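Local coordinates for protein ribonuclease J (PDB 5HAB) that probably degrades RNA as an exoribonuclease of the metallo-beta-lactamase and beta-CASP family, here an engineered variant with RNA bound, at residues G32-M37 against H427-H432; T227-A232 against Q436-Y441; D415-L420 against I442-D447. The protein carries 1 engineered substitution. All coordinates share one frame; numbering follows the deposited sequence.

Contact 1 (G32-M37 against H427-H432). With nucleotides of chain D.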
loop_
_atom_site.group_PDB
_atom_site.type_symbol
_atom_site.label_atom_id
_atom_site.label_comp_id
_atom_site.label_asym_id
_atom_site.label_seq_id
_atom_site.Cartn_x
_atom_site.Cartn_y
_atom_site.Cartn_z
ATOM N N GLY B 32 -8.489 22.747 -18.256
ATOM C CA GLY B 32 -8.844 21.829 -17.193
ATOM C C GLY B 32 -8.270 20.458 -17.471
ATOM O O GLY B 32 -7.956 20.137 -18.616
ATOM N N GLY B 33 -8.129 19.645 -16.429
ATOM C CA GLY B 33 -7.620 18.297 -16.595
ATOM C C GLY B 33 -6.109 18.172 -16.645
ATOM O O GLY B 33 -5.583 17.105 -16.947
ATOM N N TYR B 34 -5.412 19.263 -16.349
ATOM C CA TYR B 34 -3.956 19.237 -16.271
ATOM C C TYR B 34 -3.489 19.157 -14.813
ATOM O O TYR B 34 -2.341 18.813 -14.548
ATOM C CB TYR B 34 -3.361 20.460 -16.974
ATOM C CG TYR B 34 -3.485 20.391 -18.480
ATOM C CD1 TYR B 34 -4.709 20.591 -19.110
ATOM C CD2 TYR B 34 -2.379 20.121 -19.272
ATOM C CE1 TYR B 34 -4.825 20.524 -20.483
ATOM C CE2 TYR B 34 -2.483 20.053 -20.646
ATOM C CZ TYR B 34 -3.709 20.253 -21.246
ATOM O OH TYR B 34 -3.811 20.184 -22.615
ATOM N N ASN B 35 -4.378 19.481 -13.874
ATOM C CA ASN B 35 -4.069 19.366 -12.448
ATOM C C ASN B 35 -4.813 18.223 -11.778
ATOM O O ASN B 35 -4.604 17.953 -10.595
ATOM C CB ASN B 35 -4.400 20.660 -11.702
ATOM C CG ASN B 35 -3.630 21.854 -12.220
ATOM O OD1 ASN B 35 -3.075 21.826 -13.320
ATOM N ND2 ASN B 35 -3.601 22.921 -11.426
ATOM N N GLU B 36 -5.694 17.570 -12.529
ATOM C CA GLU B 36 -6.568 16.560 -11.957
ATOM C C GLU B 36 -7.171 15.666 -13.030
ATOM O O GLU B 36 -6.895 15.834 -14.222
ATOM C CB GLU B 36 -7.688 17.228 -11.147
ATOM C CG GLU B 36 -8.648 18.078 -11.981
ATOM C CD GLU B 36 -8.103 19.463 -12.323
ATOM O OE1 GLU B 36 -7.750 20.224 -11.395
ATOM O OE2 GLU B 36 -8.038 19.796 -13.524
ATOM N N MET B 37 -8.023 14.739 -12.603
ATOM C CA MET B 37 -8.747 13.868 -13.524
ATOM C C MET B 37 -10.136 14.427 -13.778
ATOM O O MET B 37 -10.691 15.106 -12.918
ATOM C CB MET B 37 -8.868 12.453 -12.963
ATOM C CG MET B 37 -7.556 11.786 -12.594
ATOM S SD MET B 37 -6.565 11.314 -14.020
ATOM C CE MET B 37 -7.802 10.653 -15.130
ATOM N N HIS B 427 7.613 19.232 -29.758
ATOM C CA HIS B 427 7.303 19.565 -28.375
ATOM C C HIS B 427 6.272 18.581 -27.842
ATOM O O HIS B 427 5.366 18.179 -28.570
ATOM C CB HIS B 427 6.765 20.995 -28.251
ATOM C CG HIS B 427 7.734 22.051 -28.684
ATOM N ND1 HIS B 427 8.636 22.632 -27.819
ATOM C CD2 HIS B 427 7.926 22.646 -29.885
ATOM C CE1 HIS B 427 9.351 23.532 -28.471
ATOM N NE2 HIS B 427 8.941 23.560 -29.726
ATOM N N VAL B 428 6.397 18.204 -26.573
ATOM C CA VAL B 428 5.428 17.302 -25.958
ATOM C C VAL B 428 4.841 17.934 -24.709
ATOM O O VAL B 428 5.555 18.548 -23.917
ATOM C CB VAL B 428 6.046 15.939 -25.615
ATOM C CG1 VAL B 428 4.942 14.916 -25.377
ATOM C CG2 VAL B 428 6.965 15.479 -26.716
ATOM N N ILE B 429 3.532 17.782 -24.541
ATOM C CA ILE B 429 2.837 18.318 -23.380
ATOM C C ILE B 429 1.957 17.225 -22.795
ATOM O O ILE B 429 1.018 16.771 -23.451
ATOM C CB ILE B 429 1.995 19.564 -23.738
ATOM C CG1 ILE B 429 2.870 20.663 -24.349
ATOM C CG2 ILE B 429 1.210 20.066 -22.513
ATOM C CD1 ILE B 429 2.988 20.593 -25.865
ATOM N N PRO B 430 2.251 16.797 -21.560
ATOM C CA PRO B 430 1.362 15.810 -20.942
ATOM C C PRO B 430 0.084 16.438 -20.412
ATOM O O PRO B 430 0.098 17.570 -19.936
ATOM C CB PRO B 430 2.215 15.231 -19.802
ATOM C CG PRO B 430 3.187 16.314 -19.470
ATOM C CD PRO B 430 3.490 16.996 -20.785
ATOM N N ALA B 431 -1.010 15.691 -20.494
ATOM C CA ALA B 431 -2.327 16.178 -20.105
ATOM C C ALA B 431 -3.132 15.044 -19.468
ATOM O O ALA B 431 -2.621 13.935 -19.318
ATOM C CB ALA B 431 -3.056 16.735 -21.313
ATOM N N HIS B 432 -4.387 15.320 -19.118
ATOM C CA HIS B 432 -5.291 14.304 -18.564
ATOM C C HIS B 432 -4.720 13.621 -17.327
ATOM O O HIS B 432 -4.639 12.394 -17.275
ATOM C CB HIS B 432 -5.622 13.227 -19.607
ATOM C CG HIS B 432 -6.674 13.628 -20.594
ATOM N ND1 HIS B 432 -6.707 14.871 -21.188
ATOM C CD2 HIS B 432 -7.731 12.943 -21.093
ATOM C CE1 HIS B 432 -7.742 14.937 -22.010
ATOM N NE2 HIS B 432 -8.376 13.778 -21.973
ATOM O OP3 A D 1 -9.806 1.232 -16.065
ATOM P P A D 1 -9.425 2.409 -16.882
ATOM O OP1 A D 1 -10.218 2.393 -18.137
ATOM O OP2 A D 1 -7.944 2.456 -16.964
ATOM O "O5'" A D 1 -9.827 3.699 -16.050
ATOM C "C5'" A D 1 -11.124 3.846 -15.482
ATOM C "C4'" A D 1 -11.398 5.291 -15.145
ATOM O "O4'" A D 1 -10.612 5.650 -13.975
ATOM C "C3'" A D 1 -11.013 6.280 -16.243
ATOM O "O3'" A D 1 -11.940 7.361 -16.299
ATOM C "C2'" A D 1 -9.641 6.780 -15.801
ATOM O "O2'" A D 1 -9.313 8.073 -16.264
ATOM C "C1'" A D 1 -9.753 6.735 -14.277
ATOM N N9 A D 1 -8.461 6.477 -13.629
ATOM C C8 A D 1 -7.505 5.586 -14.061
ATOM N N7 A D 1 -6.428 5.546 -13.315
ATOM C C5 A D 1 -6.686 6.482 -12.321
ATOM C C6 A D 1 -5.926 6.910 -11.218
ATOM N N6 A D 1 -4.711 6.433 -10.923
ATOM N N1 A D 1 -6.468 7.858 -10.417
ATOM C C2 A D 1 -7.685 8.335 -10.715
ATOM N N3 A D 1 -8.497 8.011 -11.723
ATOM C C4 A D 1 -7.933 7.068 -12.502
HETATM O O HOH W 1 -6.646 17.467 -20.241
#
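Gly33 meets the end of strand 427-431 with bare backbone: its CA lies 5.0 Å from the CA of His432, and its carbonyl O lies 3.1 Å from His432 N. Its positive phi of 83° would jam any CB against the carbonyl O of Gly32, so these backbone angles call for a glycine. Glu36 folds back within the loop and ties it together. Its OE2 accepts the backbone N-H of Gly33 at 2.9 Å, nearly in line with the C-O bond, and OE1 forms a salt bridge with Arg39. The Tyr34 ring reaches across to the strand. Its CE2 is 3.4 Å from Ala431 CB, which meets the ring obliquely, while Ile429 CG2 sits at the ring edge, 4.1 Å from CE2. The Tyr34 hydroxyl is hydrogen-bonded to Thr42 OG1. The contact joins the two sheets of the metallo-beta-lactamase fold: the loop follows strand 24-32 of one, and strand 427-431 is an outer strand of the other. Met37 bends at chi2 and chi3 (-72° and -42°), which brings SD to 3.9 Å from His432 O. Its CE approaches the RNA and lies 3.2 Å from O2' of A1 of chain D. The CB of His432 points away from the loop, and NE2 is hydrogen-bonded to His109 NE2. Its ND1 holds a water weakly, at 2.8 Å from the water oxygen.

Contact 2 (T227-A232 against Q436-Y441). With nucleotides of chain D.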
loop_
_atom_site.group_PDB
_atom_site.type_symbol
_atom_site.label_atom_id
_atom_site.label_comp_id
_atom_site.label_asym_id
_atom_site.label_seq_id
_atom_site.Cartn_x
_atom_site.Cartn_y
_atom_site.Cartn_z
ATOM N N THR B 227 -0.672 14.776 -25.104
ATOM C CA THR B 227 -1.047 13.384 -24.904
ATOM C C THR B 227 -1.251 13.122 -23.416
ATOM O O THR B 227 -0.690 13.815 -22.568
ATOM C CB THR B 227 0.005 12.419 -25.509
ATOM O OG1 THR B 227 -0.499 11.080 -25.497
ATOM C CG2 THR B 227 1.321 12.472 -24.746
ATOM N N GLU B 228 -2.094 12.144 -23.110
ATOM C CA GLU B 228 -2.429 11.810 -21.731
ATOM C C GLU B 228 -1.226 11.233 -20.985
ATOM O O GLU B 228 -0.361 10.605 -21.583
ATOM C CB GLU B 228 -3.593 10.815 -21.700
ATOM C CG GLU B 228 -3.243 9.458 -22.303
ATOM C CD GLU B 228 -4.196 8.360 -21.872
ATOM O OE1 GLU B 228 -5.387 8.441 -22.219
ATOM O OE2 GLU B 228 -3.756 7.417 -21.182
ATOM N N SER B 229 -1.168 11.464 -19.680
ATOM C CA SER B 229 -0.123 10.863 -18.863
ATOM C C SER B 229 -0.717 9.847 -17.889
ATOM O O SER B 229 0.004 9.268 -17.086
ATOM C CB SER B 229 0.634 11.937 -18.090
ATOM O OG SER B 229 -0.213 12.546 -17.137
ATOM N N THR B 230 -2.030 9.638 -17.994
ATOM C CA THR B 230 -2.828 8.872 -17.033
ATOM C C THR B 230 -2.217 7.552 -16.554
ATOM O O THR B 230 -2.166 7.297 -15.354
ATOM C CB THR B 230 -4.223 8.555 -17.628
ATOM O OG1 THR B 230 -4.790 9.748 -18.179
ATOM C CG2 THR B 230 -5.157 8.008 -16.562
ATOM N N ASN B 231 -1.750 6.724 -17.484
ATOM C CA ASN B 231 -1.170 5.434 -17.125
ATOM C C ASN B 231 0.251 5.338 -17.649
ATOM O O ASN B 231 0.768 4.241 -17.848
ATOM C CB ASN B 231 -1.998 4.273 -17.694
ATOM C CG ASN B 231 -3.210 3.944 -16.848
ATOM O OD1 ASN B 231 -3.397 4.492 -15.762
ATOM N ND2 ASN B 231 -4.049 3.046 -17.348
ATOM N N ALA B 232 0.879 6.488 -17.876
ATOM C CA ALA B 232 2.264 6.527 -18.340
ATOM C C ALA B 232 3.201 5.895 -17.317
ATOM O O ALA B 232 4.308 5.472 -17.650
ATOM C CB ALA B 232 2.688 7.955 -18.633
ATOM N N GLN B 436 1.605 14.464 -10.616
ATOM C CA GLN B 436 2.341 13.216 -10.379
ATOM C C GLN B 436 2.398 12.322 -11.637
ATOM O O GLN B 436 3.469 11.795 -12.016
ATOM C CB GLN B 436 1.717 12.447 -9.207
ATOM C CG GLN B 436 1.930 13.089 -7.826
ATOM C CD GLN B 436 1.123 14.369 -7.589
ATOM O OE1 GLN B 436 0.079 14.603 -8.211
ATOM N NE2 GLN B 436 1.616 15.209 -6.681
ATOM N N MET B 437 1.246 12.172 -12.293
ATOM C CA MET B 437 1.166 11.407 -13.538
ATOM C C MET B 437 2.058 12.052 -14.595
ATOM O O MET B 437 2.788 11.361 -15.319
ATOM C CB MET B 437 -0.283 11.314 -14.035
ATOM C CG MET B 437 -1.266 10.778 -12.985
ATOM S SD MET B 437 -2.988 10.692 -13.548
ATOM C CE MET B 437 -3.773 9.879 -12.163
ATOM N N HIS B 438 2.014 13.384 -14.661
ATOM C CA HIS B 438 2.846 14.123 -15.607
ATOM C C HIS B 438 4.323 13.857 -15.308
ATOM O O HIS B 438 5.113 13.748 -16.225
ATOM C CB HIS B 438 2.566 15.633 -15.562
ATOM C CG HIS B 438 1.129 15.993 -15.775
ATOM N ND1 HIS B 438 0.259 15.209 -16.500
ATOM C CD2 HIS B 438 0.402 17.051 -15.334
ATOM C CE1 HIS B 438 -0.938 15.766 -16.503
ATOM N NE2 HIS B 438 -0.879 16.884 -15.801
ATOM N N SER B 439 4.686 13.747 -14.032
ATOM C CA SER B 439 6.062 13.415 -13.646
ATOM C C SER B 439 6.489 12.071 -14.222
ATOM O O SER B 439 7.621 11.921 -14.735
ATOM C CB SER B 439 6.208 13.389 -12.123
ATOM O OG SER B 439 5.886 14.652 -11.568
ATOM N N GLU B 440 5.577 11.099 -14.155
ATOM C CA GLU B 440 5.853 9.793 -14.768
ATOM C C GLU B 440 6.143 9.984 -16.257
ATOM O O GLU B 440 7.180 9.513 -16.795
ATOM C CB GLU B 440 4.667 8.837 -14.610
ATOM C CG GLU B 440 4.040 8.780 -13.223
ATOM C CD GLU B 440 4.796 7.897 -12.260
ATOM O OE1 GLU B 440 5.743 7.206 -12.694
ATOM O OE2 GLU B 440 4.426 7.886 -11.067
ATOM N N TYR B 441 5.230 10.702 -16.917
ATOM C CA TYR B 441 5.354 10.897 -18.356
ATOM C C TYR B 441 6.682 11.567 -18.686
ATOM O O TYR B 441 7.354 11.183 -19.641
ATOM C CB TYR B 441 4.202 11.737 -18.938
ATOM C CG TYR B 441 4.301 11.779 -20.444
ATOM C CD1 TYR B 441 5.099 12.723 -21.088
ATOM C CD2 TYR B 441 3.653 10.831 -21.221
ATOM C CE1 TYR B 441 5.227 12.732 -22.466
ATOM C CE2 TYR B 441 3.757 10.844 -22.600
ATOM C CZ TYR B 441 4.552 11.792 -23.215
ATOM O OH TYR B 441 4.675 11.795 -24.583
ATOM O OP3 A D 1 -9.806 1.232 -16.065
ATOM P P A D 1 -9.425 2.409 -16.882
ATOM O OP1 A D 1 -10.218 2.393 -18.137
ATOM O OP2 A D 1 -7.944 2.456 -16.964
ATOM O "O5'" A D 1 -9.827 3.699 -16.050
ATOM C "C5'" A D 1 -11.124 3.846 -15.482
ATOM C "C4'" A D 1 -11.398 5.291 -15.145
ATOM O "O4'" A D 1 -10.612 5.650 -13.975
ATOM C "C3'" A D 1 -11.013 6.280 -16.243
ATOM O "O3'" A D 1 -11.940 7.361 -16.299
ATOM C "C2'" A D 1 -9.641 6.780 -15.801
ATOM O "O2'" A D 1 -9.313 8.073 -16.264
ATOM C "C1'" A D 1 -9.753 6.735 -14.277
ATOM N N9 A D 1 -8.461 6.477 -13.629
ATOM C C8 A D 1 -7.505 5.586 -14.061
ATOM N N7 A D 1 -6.428 5.546 -13.315
ATOM C C5 A D 1 -6.686 6.482 -12.321
ATOM C C6 A D 1 -5.926 6.910 -11.218
ATOM N N6 A D 1 -4.711 6.433 -10.923
ATOM N N1 A D 1 -6.468 7.858 -10.417
ATOM C C2 A D 1 -7.685 8.335 -10.715
ATOM N N3 A D 1 -8.497 8.011 -11.723
ATOM C C4 A D 1 -7.933 7.068 -12.502
#
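Tyr441 lays its ring beside Thr227 and Ala232, crossing the threonine side chain at about a right angle. Thr227 CG2 comes to 3.4 Å from Tyr441 OH and meets the ring obliquely. Ala232 CB sits at the ring edge, 4.0 Å from CD2. Ser229 points at the helix. Its OG lies between the backbone N and the carbonyl carbon (chi1 66°) and reaches His438 ND1 at 2.8 Å, near the plane of the imidazole. Either atom could be the donor in this hydrogen bond. His438 NE2 is hydrogen-bonded to Tyr34 O, so the ring is held at both nitrogens. The contact sets helix 435-447 against the end of strand 222-228 in the metallo-beta-lactamase fold. A type I beta turn from Ser229 to Ala232 follows the strand, closed by the hydrogen bond from Ala232 N to Ser229 O. Met437 packs its CB 3.3 Å from Ser229 OG. Beyond CG its chain is extended (chi2 179°), which carries SD past Thr230 O at 3.9 Å and on to the RNA. There CE lies 3.8 Å from N6 of the adenine of A1 of chain D.

Contact 3 (D415-L420 against I442-D447)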
loop_
_atom_site.group_PDB
_atom_site.type_symbol
_atom_site.label_atom_id
_atom_site.label_comp_id
_atom_site.label_asym_id
_atom_site.label_seq_id
_atom_site.Cartn_x
_atom_site.Cartn_y
_atom_site.Cartn_z
ATOM N N ASP B 415 3.476 2.078 -24.853
ATOM C CA ASP B 415 2.565 2.619 -25.855
ATOM C C ASP B 415 2.916 4.082 -26.133
ATOM O O ASP B 415 2.984 4.513 -27.289
ATOM C CB ASP B 415 1.117 2.489 -25.388
ATOM C CG ASP B 415 0.719 1.048 -25.142
ATOM O OD1 ASP B 415 0.887 0.225 -26.063
ATOM O OD2 ASP B 415 0.250 0.734 -24.024
ATOM N N HIS B 416 3.163 4.837 -25.067
ATOM C CA HIS B 416 3.599 6.224 -25.208
ATOM C C HIS B 416 4.962 6.315 -25.865
ATOM O O HIS B 416 5.219 7.225 -26.648
ATOM C CB HIS B 416 3.626 6.921 -23.851
ATOM C CG HIS B 416 2.278 7.366 -23.384
ATOM N ND1 HIS B 416 1.533 8.303 -24.069
ATOM C CD2 HIS B 416 1.539 7.006 -22.307
ATOM C CE1 HIS B 416 0.392 8.501 -23.432
ATOM N NE2 HIS B 416 0.371 7.728 -22.360
ATOM N N TRP B 417 5.831 5.364 -25.542
ATOM C CA TRP B 417 7.160 5.279 -26.141
ATOM C C TRP B 417 7.061 5.183 -27.665
ATOM O O TRP B 417 7.673 5.968 -28.405
ATOM C CB TRP B 417 7.905 4.072 -25.564
ATOM C CG TRP B 417 9.276 3.857 -26.101
ATOM C CD1 TRP B 417 9.645 2.984 -27.079
ATOM C CD2 TRP B 417 10.475 4.501 -25.660
ATOM N NE1 TRP B 417 11.001 3.056 -27.289
ATOM C CE2 TRP B 417 11.534 3.979 -26.432
ATOM C CE3 TRP B 417 10.756 5.473 -24.698
ATOM C CZ2 TRP B 417 12.852 4.397 -26.268
ATOM C CZ3 TRP B 417 12.067 5.886 -24.536
ATOM C CH2 TRP B 417 13.097 5.349 -25.317
ATOM N N GLU B 418 6.259 4.233 -28.132
ATOM C CA GLU B 418 6.103 4.022 -29.565
ATOM C C GLU B 418 5.360 5.177 -30.243
ATOM O O GLU B 418 5.685 5.548 -31.374
ATOM C CB GLU B 418 5.395 2.691 -29.821
ATOM C CG GLU B 418 6.216 1.496 -29.339
ATOM C CD GLU B 418 5.805 0.189 -29.986
ATOM O OE1 GLU B 418 6.485 -0.831 -29.736
ATOM O OE2 GLU B 418 4.813 0.180 -30.748
ATOM N N LEU B 419 4.375 5.752 -29.560
ATOM C CA LEU B 419 3.685 6.931 -30.089
ATOM C C LEU B 419 4.689 8.059 -30.317
ATOM O O LEU B 419 4.683 8.729 -31.354
ATOM C CB LEU B 419 2.577 7.394 -29.141
ATOM C CG LEU B 419 1.849 8.681 -29.549
ATOM C CD1 LEU B 419 1.126 8.496 -30.870
ATOM C CD2 LEU B 419 0.875 9.128 -28.475
ATOM N N LEU B 420 5.556 8.252 -29.330
ATOM C CA LEU B 420 6.582 9.276 -29.384
ATOM C C LEU B 420 7.536 9.003 -30.544
ATOM O O LEU B 420 7.984 9.930 -31.219
ATOM C CB LEU B 420 7.338 9.326 -28.056
ATOM C CG LEU B 420 7.645 10.694 -27.459
ATOM C CD1 LEU B 420 6.429 11.592 -27.573
ATOM C CD2 LEU B 420 8.036 10.534 -26.003
ATOM N N ILE B 442 7.045 12.562 -17.884
ATOM C CA ILE B 442 8.249 13.354 -18.088
ATOM C C ILE B 442 9.476 12.461 -18.059
ATOM O O ILE B 442 10.369 12.606 -18.895
ATOM C CB ILE B 442 8.356 14.471 -17.025
ATOM C CG1 ILE B 442 7.407 15.626 -17.352
ATOM C CG2 ILE B 442 9.802 14.957 -16.879
ATOM C CD1 ILE B 442 7.216 16.592 -16.209
ATOM N N GLN B 443 9.522 11.531 -17.105
ATOM C CA GLN B 443 10.683 10.636 -17.037
ATOM C C GLN B 443 10.763 9.738 -18.278
ATOM O O GLN B 443 11.846 9.576 -18.890
ATOM C CB GLN B 443 10.648 9.805 -15.753
ATOM C CG GLN B 443 10.886 10.670 -14.516
ATOM C CD GLN B 443 10.863 9.894 -13.218
ATOM O OE1 GLN B 443 9.900 9.189 -12.911
ATOM N NE2 GLN B 443 11.933 10.026 -12.439
ATOM N N MET B 444 9.620 9.180 -18.670
ATOM C CA MET B 444 9.587 8.416 -19.922
ATOM C C MET B 444 10.079 9.237 -21.135
ATOM O O MET B 444 10.901 8.767 -21.921
ATOM C CB MET B 444 8.173 7.890 -20.181
ATOM C CG MET B 444 8.040 6.982 -21.398
ATOM S SD MET B 444 7.896 7.858 -22.976
ATOM C CE MET B 444 6.448 8.868 -22.676
ATOM N N ALA B 445 9.585 10.464 -21.277
ATOM C CA ALA B 445 9.919 11.297 -22.429
ATOM C C ALA B 445 11.390 11.687 -22.424
ATOM O O ALA B 445 12.018 11.778 -23.480
ATOM C CB ALA B 445 9.041 12.546 -22.463
ATOM N N GLU B 446 11.938 11.927 -21.237
ATOM C CA GLU B 446 13.371 12.182 -21.119
ATOM C C GLU B 446 14.159 10.978 -21.616
ATOM O O GLU B 446 15.160 11.142 -22.317
ATOM C CB GLU B 446 13.761 12.514 -19.676
ATOM C CG GLU B 446 13.260 13.869 -19.192
ATOM C CD GLU B 446 13.560 14.113 -17.723
ATOM O OE1 GLU B 446 13.729 15.285 -17.333
ATOM O OE2 GLU B 446 13.610 13.133 -16.953
ATOM N N ASP B 447 13.708 9.769 -21.283
ATOM C CA ASP B 447 14.361 8.581 -21.847
ATOM C C ASP B 447 14.297 8.589 -23.377
ATOM O O ASP B 447 15.186 8.067 -24.040
ATOM C CB ASP B 447 13.737 7.291 -21.312
ATOM C CG ASP B 447 14.078 7.034 -19.862
ATOM O OD1 ASP B 447 14.994 7.702 -19.339
ATOM O OD2 ASP B 447 13.425 6.161 -19.248
#
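Two neighbouring helices of the metallo-beta-lactamase fold, 413-423 and 435-447, meet here through a Met-aromatic contact. Met444 SD lies beside the edge of Trp417, 5.5 Å from the centroid of the six-membered ring and 80° off its normal. Its nearest ring atom is CE3, at 4.1 Å. Met444 CG is anti to the backbone N (chi1 -175°), and the chain then bends at chi2 and chi3. This bend brings the sulfur and methyl group to helix 413-423, where CE packs 3.6 Å from His416 CB. Leu420 reaches toward Met444 tip to tip, with CD2 4.0 Å from SD. Leu420 CD2 also touches Ala445, 4.2 Å from its CB. The short segments of the helices approach to 10.2 Å between axes and cross at -45°. Strand 427-431 lies between the two helices in sequence. Both helices border the sheet: His416 and Leu420 touch strand 222-228, and Tyr441 of helix 435-447 touches strand 427-431. The His416 and Tyr441 rings meet edge to face. Trp417 extends further along helix 435-447 to its last turn. Its CH2 is 3.7 Å from Asp447 O, which lies at the indole edge, and CZ3 packs on Asp447 CB. Arg400 of the third subunit makes a cation-pi contact with this indole, and NE1 forms a weak hydrogen bond with Glu257 of that subunit.

Overall arrangement
Strand 427-431 carries contact 1, and helix 435-447, next in the chain, carries contacts 2 and 3. Contacts 1 and 2 have centres 8 Å apart and lie on neighbouring strands, 427-431 and 222-228, of one sheet. They are joined by probable hydrogen bonds between Tyr34 O and His438 NE2, 2.7 Å, and between His432 O and Thr230 OG1, 2.8 Å. Both reach the RNA: Met37 SD packs 3.6 Å from Met437 CE beside A1 of chain D. Contact 3 is 10 Å from contact 2 and 15 Å from contact 1, between centres. It touches contact 2 where Tyr441 OH lies 3.5 Å from Leu420 CD1, and its nearest atom is about 11 Å from the nucleic acid.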